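Local coordinates for protein putative alpha-L-fucosidase (Bacteroides thetaiotaomicron, PDB 3EYP) that probably acts as a glycoside hydrolase of family 29 that cleaves alpha-L-fucosidic linkages, at residues L54-M60 / V105-F109; K64-I68 / A312-K316; D269-V275 / H305-H311. One frame throughout, in Å; residues are numbered along the deposited sequence.

Contact 1: L54-M60 / V105-F109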
loop_
_atom_site.group_PDB
_atom_site.type_symbol
_atom_site.label_atom_id
_atom_site.label_comp_id
_atom_site.label_asym_id
_atom_site.label_seq_id
_atom_site.Cartn_x
_atom_site.Cartn_y
_atom_site.Cartn_z
ATOM N N LEU A 54 25.443 10.428 -3.008
ATOM C CA LEU A 54 24.427 9.459 -2.550
ATOM C C LEU A 54 24.334 9.457 -1.034
ATOM O O LEU A 54 25.338 9.422 -0.300
ATOM C CB LEU A 54 24.732 8.043 -3.054
ATOM C CG LEU A 54 23.866 6.925 -2.467
ATOM C CD1 LEU A 54 22.532 6.873 -3.292
ATOM C CD2 LEU A 54 24.513 5.535 -2.449
ATOM N N ASP A 55 23.103 9.539 -0.569
ATOM C CA ASP A 55 22.827 9.548 0.879
ATOM C C ASP A 55 21.451 9.020 1.180
ATOM O O ASP A 55 20.442 9.722 1.084
ATOM C CB ASP A 55 22.930 10.958 1.463
ATOM C CG ASP A 55 22.904 10.968 2.966
ATOM O OD1 ASP A 55 22.699 9.920 3.596
ATOM O OD2 ASP A 55 23.102 12.049 3.532
ATOM N N CYS A 56 21.448 7.757 1.471
ATOM C CA CYS A 56 20.181 7.027 1.836
ATOM C C CYS A 56 19.537 7.589 3.115
ATOM O O CYS A 56 18.348 7.373 3.388
ATOM C CB CYS A 56 20.421 5.552 1.961
ATOM S SG CYS A 56 20.795 4.748 0.356
ATOM N N ARG A 57 20.331 8.325 3.893
ATOM C CA ARG A 57 19.811 8.962 5.117
ATOM C C ARG A 57 18.864 10.085 4.709
ATOM O O ARG A 57 17.788 10.290 5.314
ATOM C CB ARG A 57 20.943 9.480 6.034
ATOM C CG ARG A 57 21.890 8.334 6.591
ATOM C CD ARG A 57 23.016 8.914 7.459
ATOM N NE ARG A 57 22.506 9.217 8.781
ATOM C CZ ARG A 57 22.216 10.434 9.257
ATOM N NH1 ARG A 57 21.728 10.539 10.475
ATOM N NH2 ARG A 57 22.445 11.545 8.558
ATOM N N GLN A 58 19.248 10.748 3.638
ATOM C CA GLN A 58 18.447 11.842 3.064
ATOM C C GLN A 58 17.068 11.276 2.644
ATOM O O GLN A 58 16.029 11.899 2.828
ATOM C CB GLN A 58 19.129 12.523 1.902
ATOM C CG GLN A 58 18.380 13.740 1.396
ATOM C CD GLN A 58 17.729 13.536 0.056
ATOM O OE1 GLN A 58 17.732 12.441 -0.474
ATOM N NE2 GLN A 58 17.167 14.591 -0.499
ATOM N N TRP A 59 17.100 10.078 2.087
ATOM C CA TRP A 59 15.884 9.403 1.620
ATOM C C TRP A 59 15.037 9.148 2.835
ATOM O O TRP A 59 13.841 9.330 2.755
ATOM C CB TRP A 59 16.131 8.078 0.923
ATOM C CG TRP A 59 17.095 8.056 -0.215
ATOM C CD1 TRP A 59 17.844 9.100 -0.703
ATOM C CD2 TRP A 59 17.468 6.918 -0.951
ATOM N NE1 TRP A 59 18.621 8.692 -1.720
ATOM C CE2 TRP A 59 18.420 7.347 -1.916
ATOM C CE3 TRP A 59 17.044 5.589 -0.947
ATOM C CZ2 TRP A 59 19.003 6.477 -2.845
ATOM C CZ3 TRP A 59 17.628 4.703 -1.867
ATOM C CH2 TRP A 59 18.590 5.164 -2.831
ATOM N N MET A 60 15.660 8.712 3.940
ATOM C CA MET A 60 14.893 8.342 5.146
ATOM C C MET A 60 14.286 9.589 5.776
ATOM O O MET A 60 13.224 9.553 6.354
ATOM C CB MET A 60 15.701 7.608 6.208
ATOM C CG MET A 60 16.188 6.165 5.910
ATOM S SD MET A 60 15.108 5.052 4.998
ATOM C CE MET A 60 16.078 4.722 3.555
ATOM N N VAL A 105 24.850 -0.186 -2.629
ATOM C CA VAL A 105 23.704 0.675 -2.401
ATOM C C VAL A 105 22.660 -0.025 -1.500
ATOM O O VAL A 105 22.104 0.609 -0.602
ATOM C CB VAL A 105 23.062 1.178 -3.715
ATOM C CG1 VAL A 105 21.965 2.125 -3.382
ATOM C CG2 VAL A 105 24.128 1.882 -4.606
ATOM N N VAL A 106 22.507 -1.315 -1.673
ATOM C CA VAL A 106 21.575 -2.095 -0.827
ATOM C C VAL A 106 22.017 -1.970 0.663
ATOM O O VAL A 106 21.225 -1.658 1.526
ATOM C CB VAL A 106 21.359 -3.552 -1.256
ATOM C CG1 VAL A 106 20.343 -4.210 -0.351
ATOM C CG2 VAL A 106 20.755 -3.643 -2.728
ATOM N N ARG A 107 23.303 -2.121 0.896
ATOM C CA ARG A 107 23.909 -1.924 2.225
ATOM C C ARG A 107 23.536 -0.556 2.806
ATOM O O ARG A 107 22.988 -0.467 3.871
ATOM C CB ARG A 107 25.430 -2.030 2.171
ATOM C CG ARG A 107 26.167 -2.149 3.531
ATOM C CD ARG A 107 25.579 -3.192 4.492
ATOM N NE ARG A 107 25.898 -4.544 4.024
ATOM C CZ ARG A 107 25.263 -5.646 4.388
ATOM N NH1 ARG A 107 24.286 -5.599 5.264
ATOM N NH2 ARG A 107 25.621 -6.816 3.889
ATOM N N GLU A 108 23.902 0.506 2.114
ATOM C CA GLU A 108 23.571 1.891 2.520
ATOM C C GLU A 108 22.085 2.072 2.864
ATOM O O GLU A 108 21.698 2.689 3.863
ATOM C CB GLU A 108 24.012 2.880 1.428
ATOM C CG GLU A 108 25.541 2.754 1.176
ATOM C CD GLU A 108 26.233 3.968 0.595
ATOM O OE1 GLU A 108 25.720 5.102 0.698
ATOM O OE2 GLU A 108 27.371 3.768 0.096
ATOM N N PHE A 109 21.268 1.561 1.965
ATOM C CA PHE A 109 19.817 1.555 2.116
ATOM C C PHE A 109 19.341 0.910 3.411
ATOM O O PHE A 109 18.678 1.559 4.238
ATOM C CB PHE A 109 19.142 0.921 0.874
ATOM C CG PHE A 109 17.652 0.745 1.017
ATOM C CD1 PHE A 109 16.780 1.845 1.022
ATOM C CD2 PHE A 109 17.120 -0.511 1.147
ATOM C CE1 PHE A 109 15.413 1.658 1.177
ATOM C CE2 PHE A 109 15.784 -0.687 1.301
ATOM C CZ PHE A 109 14.929 0.414 1.311
HETATM O O HOH W 1 27.116 7.094 -0.241
HETATM O O HOH W 2 24.000 6.439 2.141
#
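Cys56, in the first turn of helix 56-65, rests its sulfur on the first turn of helix 105-116, so that two helices of the outer layer of a TIM-barrel fold pack near their N-terminal ends. SG lies 3.6 Å from Phe109 N. That nitrogen already donates to Val105 O within its own helix, and the sulfur contact is therefore one of packing. The axes of the two short helical segments come within 10.4 Å of each other at closest, and their N-to-C directions differ by 42°. To one side of the cysteine, Leu54 and Glu108 approach from opposite directions, and Leu54 CD2 ends 3.4 Å from Glu108 OE1. To the other, the Met60 chain bends at its second and third torsions and brings CE equally close, 3.9 Å, to CD1 and CE1 of the Phe109 ring, with Trp59 CZ3 near the same CD1.

No direct hydrogen bond joins the segments, and water supplies the polar link. Two waters donate to Glu108 OE1, each at 2.6 Å; one also donates to Leu54 O, while the other accepts from Cys56 N. The second carboxylate oxygen, OE2, forms a salt bridge with Lys99, which gives the glutamate a hold at both oxygens.

Farther out, Trp59 NE1 is anchored on Gly302 O, and one face of the indole carries Cys56 SG 3.8 Å above its plane. Phe109 packs inward on Ala71 and Leu73 of strand 70-76. The helix start itself is N-capped by Asp55, whose OD1 accepts from Arg57 N at 2.9 Å, the donor standing 45° out of the carboxylate plane.

Contact 2: K64-I68 / A312-K316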
loop_
_atom_site.group_PDB
_atom_site.type_symbol
_atom_site.label_atom_id
_atom_site.label_comp_id
_atom_site.label_asym_id
_atom_site.label_seq_id
_atom_site.Cartn_x
_atom_site.Cartn_y
_atom_site.Cartn_z
ATOM N N LYS A 64 10.487 10.176 6.905
ATOM C CA LYS A 64 10.096 10.575 8.264
ATOM C C LYS A 64 9.100 11.727 8.180
ATOM O O LYS A 64 8.022 11.684 8.769
ATOM C CB LYS A 64 11.297 10.990 9.113
ATOM C CG LYS A 64 12.116 9.846 9.474
ATOM C CD LYS A 64 11.488 9.028 10.587
ATOM C CE LYS A 64 12.423 7.922 11.041
ATOM N NZ LYS A 64 11.781 7.140 12.131
ATOM N N ALA A 65 9.464 12.747 7.420
ATOM C CA ALA A 65 8.629 13.939 7.314
ATOM C C ALA A 65 7.303 13.606 6.677
ATOM O O ALA A 65 6.330 14.382 6.767
ATOM C CB ALA A 65 9.287 15.053 6.517
ATOM N N ALA A 66 7.278 12.487 5.985
ATOM C CA ALA A 66 6.092 12.147 5.221
ATOM C C ALA A 66 5.217 11.138 5.893
ATOM O O ALA A 66 4.190 10.776 5.359
ATOM C CB ALA A 66 6.435 11.708 3.854
ATOM N N GLY A 67 5.643 10.738 7.074
ATOM C CA GLY A 67 4.976 9.719 7.877
ATOM C C GLY A 67 4.952 8.312 7.314
ATOM O O GLY A 67 4.035 7.545 7.619
ATOM N N ILE A 68 5.942 7.984 6.487
ATOM C CA ILE A 68 6.030 6.661 5.786
ATOM C C ILE A 68 6.908 5.672 6.551
ATOM O O ILE A 68 8.103 5.950 6.758
ATOM C CB ILE A 68 6.540 6.817 4.289
ATOM C CG1 ILE A 68 5.552 7.664 3.464
ATOM C CG2 ILE A 68 6.765 5.408 3.574
ATOM C CD1 ILE A 68 6.074 8.180 2.027
ATOM N N ALA A 312 4.991 15.259 -0.463
ATOM C CA ALA A 312 4.840 14.185 0.507
ATOM C C ALA A 312 4.738 14.683 1.950
ATOM O O ALA A 312 3.910 14.201 2.761
ATOM C CB ALA A 312 6.011 13.157 0.386
ATOM N N ALA A 313 5.585 15.636 2.285
ATOM C CA ALA A 313 5.524 16.238 3.650
ATOM C C ALA A 313 4.185 16.983 3.888
ATOM O O ALA A 313 3.562 16.863 4.929
ATOM C CB ALA A 313 6.753 17.181 3.935
ATOM N N LEU A 314 3.762 17.738 2.895
ATOM C CA LEU A 314 2.503 18.500 2.979
ATOM C C LEU A 314 1.295 17.540 3.019
ATOM O O LEU A 314 0.330 17.767 3.725
ATOM C CB LEU A 314 2.371 19.485 1.812
ATOM C CG LEU A 314 3.423 20.610 1.777
ATOM C CD1 LEU A 314 3.351 21.478 0.488
ATOM C CD2 LEU A 314 3.332 21.442 3.064
ATOM N N LEU A 315 1.342 16.467 2.239
ATOM C CA LEU A 315 0.262 15.464 2.316
ATOM C C LEU A 315 0.137 14.965 3.752
ATOM O O LEU A 315 -0.963 14.774 4.275
ATOM C CB LEU A 315 0.500 14.315 1.339
ATOM C CG LEU A 315 -0.414 13.079 1.382
ATOM C CD1 LEU A 315 -1.839 13.378 1.005
ATOM C CD2 LEU A 315 0.211 12.003 0.510
ATOM N N LYS A 316 1.257 14.763 4.403
ATOM C CA LYS A 316 1.238 14.172 5.780
ATOM C C LYS A 316 0.581 15.165 6.753
ATOM O O LYS A 316 -0.285 14.815 7.579
ATOM C CB LYS A 316 2.650 13.825 6.264
ATOM C CG LYS A 316 2.772 13.585 7.738
ATOM C CD LYS A 316 1.956 12.378 8.166
ATOM C CE LYS A 316 2.244 11.938 9.612
ATOM N NZ LYS A 316 1.220 10.857 9.940
HETATM O O HOH W 3 3.040 11.497 3.025
#
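Ala66 and Ala313 bring their backbones together with only 4.4 Å between the two CA atoms, an approach made possible by the small residues on both segments. The apolar part of the contact consists of two methyl pairs: Ala66 CB meets Ala312 CB at 3.8 Å, and Ala65 CB meets Ala313 CB at 4.2 Å.

A second kind of contact comes from the aliphatic chain of Lys316. Its CG is anti to the backbone N (chi1 164°) and the chain then bends at the next torsion, so that its methylenes run along the end of helix 56-65. CB lies 3.5 Å from Ala66 O, and CE reaches to 3.9 Å from Gly67 CA. Gly67 terminates that helix in a Schellman motif with a phi of 65°, and the lysine chain passes beside its CA, where a beta carbon would collide with CE. The ammonium group goes beyond the contact, to a salt bridge with Asp320.

The polar part is a single water that donates to Ala66 O at 2.7 Å and to Ala312 O at 2.9 Å. The latter carbonyl also accepts from Lys316 N, which leaves it with two donors.

The contact thus joins the C-terminal end of helix 56-65 to the middle of helix 306-323, two neighbouring helices outside the TIM-barrel strands. Just beyond the turn, Ile68 packs on Met22 and Ala24 of strand 22-26, while Leu315 reaches the same Met22 and also Leu278 and Trp279 of helix 275-283.

Contact 3: D269-V275 / H305-H311; sequences DSRVKSV and HSTDSLH
His305 holds its CG anti to the backbone N (chi1 -172°), which lays the imidazole against Asp269; six residues on, His311 has CG beside its backbone N (chi1 -69°) and directs its ring to Lys273. Both histidines belong to the start of helix 306-323 in the outer layer of the TIM-barrel fold, His305 as its N-cap residue, and they contact the loop that leads into helix 275-283.

The Asp269 carboxylate stacks almost parallel on one face of the His305 ring, with CG 3.5 Å above its plane, while Ser306 OG sits off-centre over the opposite face and Asp308 OD1 lies at the edge. Arg259 forms salt bridges with both Asp269 and Asp308, so this stack belongs to a shared polar cluster. Replacing His305 with an alanine would probably leave the Asp269 carboxylate without the flat surface it lies on and open a gap beside Asp308.

Between the histidines, Val272 is the apolar wedge: its CB packs on Thr307 CG2 at 3.8 Å, and its CG1 reaches His311 ND1 at the same distance. Val275 CG2 lies next to His311 as well, near CG at 4.0 Å. Thr307 CG2 stands over one face of the His311 ring. The sole hydrogen bond between the segments runs near the plane of that ring, from His311 ND1 to Lys273 O, 2.6 Å long and nearly straight at 165°.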
loop_
_atom_site.group_PDB
_atom_site.type_symbol
_atom_site.label_atom_id
_atom_site.label_comp_id
_atom_site.label_asym_id
_atom_site.label_seq_id
_atom_site.Cartn_x
_atom_site.Cartn_y
_atom_site.Cartn_z
ATOM N N ASP A 269 10.990 17.379 -13.031
ATOM C CA ASP A 269 11.038 18.108 -11.739
ATOM C C ASP A 269 9.829 19.010 -11.693
ATOM O O ASP A 269 9.255 19.206 -10.654
ATOM C CB ASP A 269 12.287 18.965 -11.544
ATOM C CG ASP A 269 13.515 18.153 -11.191
ATOM O OD1 ASP A 269 13.442 16.904 -10.970
ATOM O OD2 ASP A 269 14.593 18.781 -11.165
ATOM N N SER A 270 9.399 19.517 -12.833
ATOM C CA SER A 270 8.274 20.474 -12.822
ATOM C C SER A 270 6.933 19.761 -12.944
ATOM O O SER A 270 5.918 20.415 -13.151
ATOM C CB SER A 270 8.360 21.422 -14.008
ATOM O OG SER A 270 8.572 20.619 -15.209
ATOM N N ARG A 271 6.961 18.434 -12.872
ATOM C CA ARG A 271 5.762 17.597 -13.128
ATOM C C ARG A 271 5.437 16.641 -11.988
ATOM O O ARG A 271 4.785 15.602 -12.176
ATOM C CB ARG A 271 5.952 16.763 -14.395
ATOM C CG ARG A 271 6.235 17.559 -15.669
ATOM C CD ARG A 271 4.996 18.227 -16.173
ATOM N NE ARG A 271 5.342 19.120 -17.267
ATOM C CZ ARG A 271 5.417 18.732 -18.544
ATOM N NH1 ARG A 271 5.134 17.471 -18.872
ATOM N NH2 ARG A 271 5.747 19.607 -19.491
ATOM N N VAL A 272 5.952 16.944 -10.826
ATOM C CA VAL A 272 5.615 16.164 -9.627
ATOM C C VAL A 272 4.139 16.354 -9.283
ATOM O O VAL A 272 3.569 17.451 -9.348
ATOM C CB VAL A 272 6.478 16.558 -8.375
ATOM C CG1 VAL A 272 6.031 15.779 -7.144
ATOM C CG2 VAL A 272 8.004 16.337 -8.606
ATOM N N LYS A 273 3.510 15.275 -8.903
ATOM C CA LYS A 273 2.113 15.330 -8.548
ATOM C C LYS A 273 1.901 16.349 -7.447
ATOM O O LYS A 273 2.686 16.500 -6.513
ATOM C CB LYS A 273 1.592 13.938 -8.166
ATOM C CG LYS A 273 1.403 13.065 -9.408
ATOM C CD LYS A 273 1.113 11.618 -9.043
ATOM C CE LYS A 273 0.647 10.837 -10.260
ATOM N NZ LYS A 273 1.795 10.314 -10.970
ATOM N N SER A 274 0.776 17.030 -7.553
ATOM C CA SER A 274 0.442 18.079 -6.594
ATOM C C SER A 274 -0.045 17.415 -5.312
ATOM O O SER A 274 -0.402 16.267 -5.314
ATOM C CB SER A 274 -0.650 18.985 -7.168
ATOM O OG SER A 274 -1.884 18.261 -7.225
ATOM N N VAL A 275 -0.028 18.168 -4.218
ATOM C CA VAL A 275 -0.516 17.676 -2.926
ATOM C C VAL A 275 -1.971 17.225 -3.035
ATOM O O VAL A 275 -2.337 16.173 -2.518
ATOM C CB VAL A 275 -0.344 18.750 -1.786
ATOM C CG1 VAL A 275 -0.905 18.281 -0.455
ATOM C CG2 VAL A 275 1.122 19.141 -1.687
ATOM N N HIS A 305 14.519 14.448 -4.858
ATOM C CA HIS A 305 14.254 15.845 -5.207
ATOM C C HIS A 305 13.384 16.553 -4.154
ATOM O O HIS A 305 12.434 16.008 -3.529
ATOM C CB HIS A 305 13.655 15.975 -6.634
ATOM C CG HIS A 305 13.539 17.378 -7.135
ATOM N ND1 HIS A 305 14.642 18.189 -7.339
ATOM C CD2 HIS A 305 12.463 18.092 -7.529
ATOM C CE1 HIS A 305 14.228 19.369 -7.772
ATOM N NE2 HIS A 305 12.914 19.327 -7.918
ATOM N N SER A 306 13.691 17.810 -4.016
ATOM C CA SER A 306 12.968 18.684 -3.080
ATOM C C SER A 306 11.475 18.723 -3.248
ATOM O O SER A 306 10.704 18.651 -2.303
ATOM C CB SER A 306 13.526 20.116 -3.114
ATOM O OG SER A 306 13.546 20.752 -4.387
ATOM N N THR A 307 11.037 18.845 -4.478
ATOM C CA THR A 307 9.584 18.948 -4.704
ATOM C C THR A 307 8.884 17.685 -4.231
ATOM O O THR A 307 7.856 17.709 -3.554
ATOM C CB THR A 307 9.276 19.257 -6.156
ATOM O OG1 THR A 307 9.968 20.442 -6.500
ATOM C CG2 THR A 307 7.778 19.472 -6.369
ATOM N N ASP A 308 9.461 16.560 -4.578
ATOM C CA ASP A 308 8.904 15.262 -4.239
ATOM C C ASP A 308 8.735 15.193 -2.739
ATOM O O ASP A 308 7.715 14.763 -2.190
ATOM C CB ASP A 308 9.873 14.128 -4.665
ATOM C CG ASP A 308 10.243 14.164 -6.158
ATOM O OD1 ASP A 308 10.375 15.268 -6.693
ATOM O OD2 ASP A 308 10.439 13.084 -6.797
ATOM N N SER A 309 9.808 15.584 -2.080
ATOM C CA SER A 309 9.865 15.573 -0.620
ATOM C C SER A 309 8.835 16.521 0.032
ATOM O O SER A 309 8.171 16.181 1.068
ATOM C CB SER A 309 11.273 15.887 -0.104
ATOM O OG SER A 309 12.208 14.855 -0.388
ATOM N N LEU A 310 8.715 17.685 -0.582
ATOM C CA LEU A 310 7.807 18.752 -0.096
ATOM C C LEU A 310 6.351 18.284 -0.127
ATOM O O LEU A 310 5.612 18.394 0.838
ATOM C CB LEU A 310 7.916 19.988 -0.993
ATOM C CG LEU A 310 7.007 21.165 -0.609
ATOM C CD1 LEU A 310 7.346 21.618 0.793
ATOM C CD2 LEU A 310 7.139 22.261 -1.655
ATOM N N HIS A 311 5.947 17.813 -1.299
ATOM C CA HIS A 311 4.580 17.395 -1.531
ATOM C C HIS A 311 4.116 16.254 -0.634
ATOM O O HIS A 311 3.005 16.262 -0.182
ATOM C CB HIS A 311 4.351 17.083 -3.019
ATOM C CG HIS A 311 4.393 18.311 -3.886
ATOM N ND1 HIS A 311 3.997 18.322 -5.199
ATOM C CD2 HIS A 311 4.836 19.566 -3.616
ATOM C CE1 HIS A 311 4.179 19.535 -5.701
ATOM N NE2 HIS A 311 4.704 20.307 -4.764
#

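In the fold
Two helices tie the three contacts together. Helix 56-65 meets helix 105-116 near its start in contact 1 and helix 306-323 at its end in contact 2, the centres of the two contacts about 18 Å apart. Helix 306-323 in turn carries contact 3 on its first turns, its centre about 12 Å from that of contact 2, and there the two touch: Leu314 CB packs 3.7 Å from Val275 CG2. Contacts 1 and 3 do not meet, although their nearest atoms are about 5 Å apart. All three involve the helices outside the barrel strands, contact 3 together with the loop before helix 275-283. A bound glycerol, probably from the crystallisation liquor, sits about 5 Å from the side chain of Lys316 in contact 2.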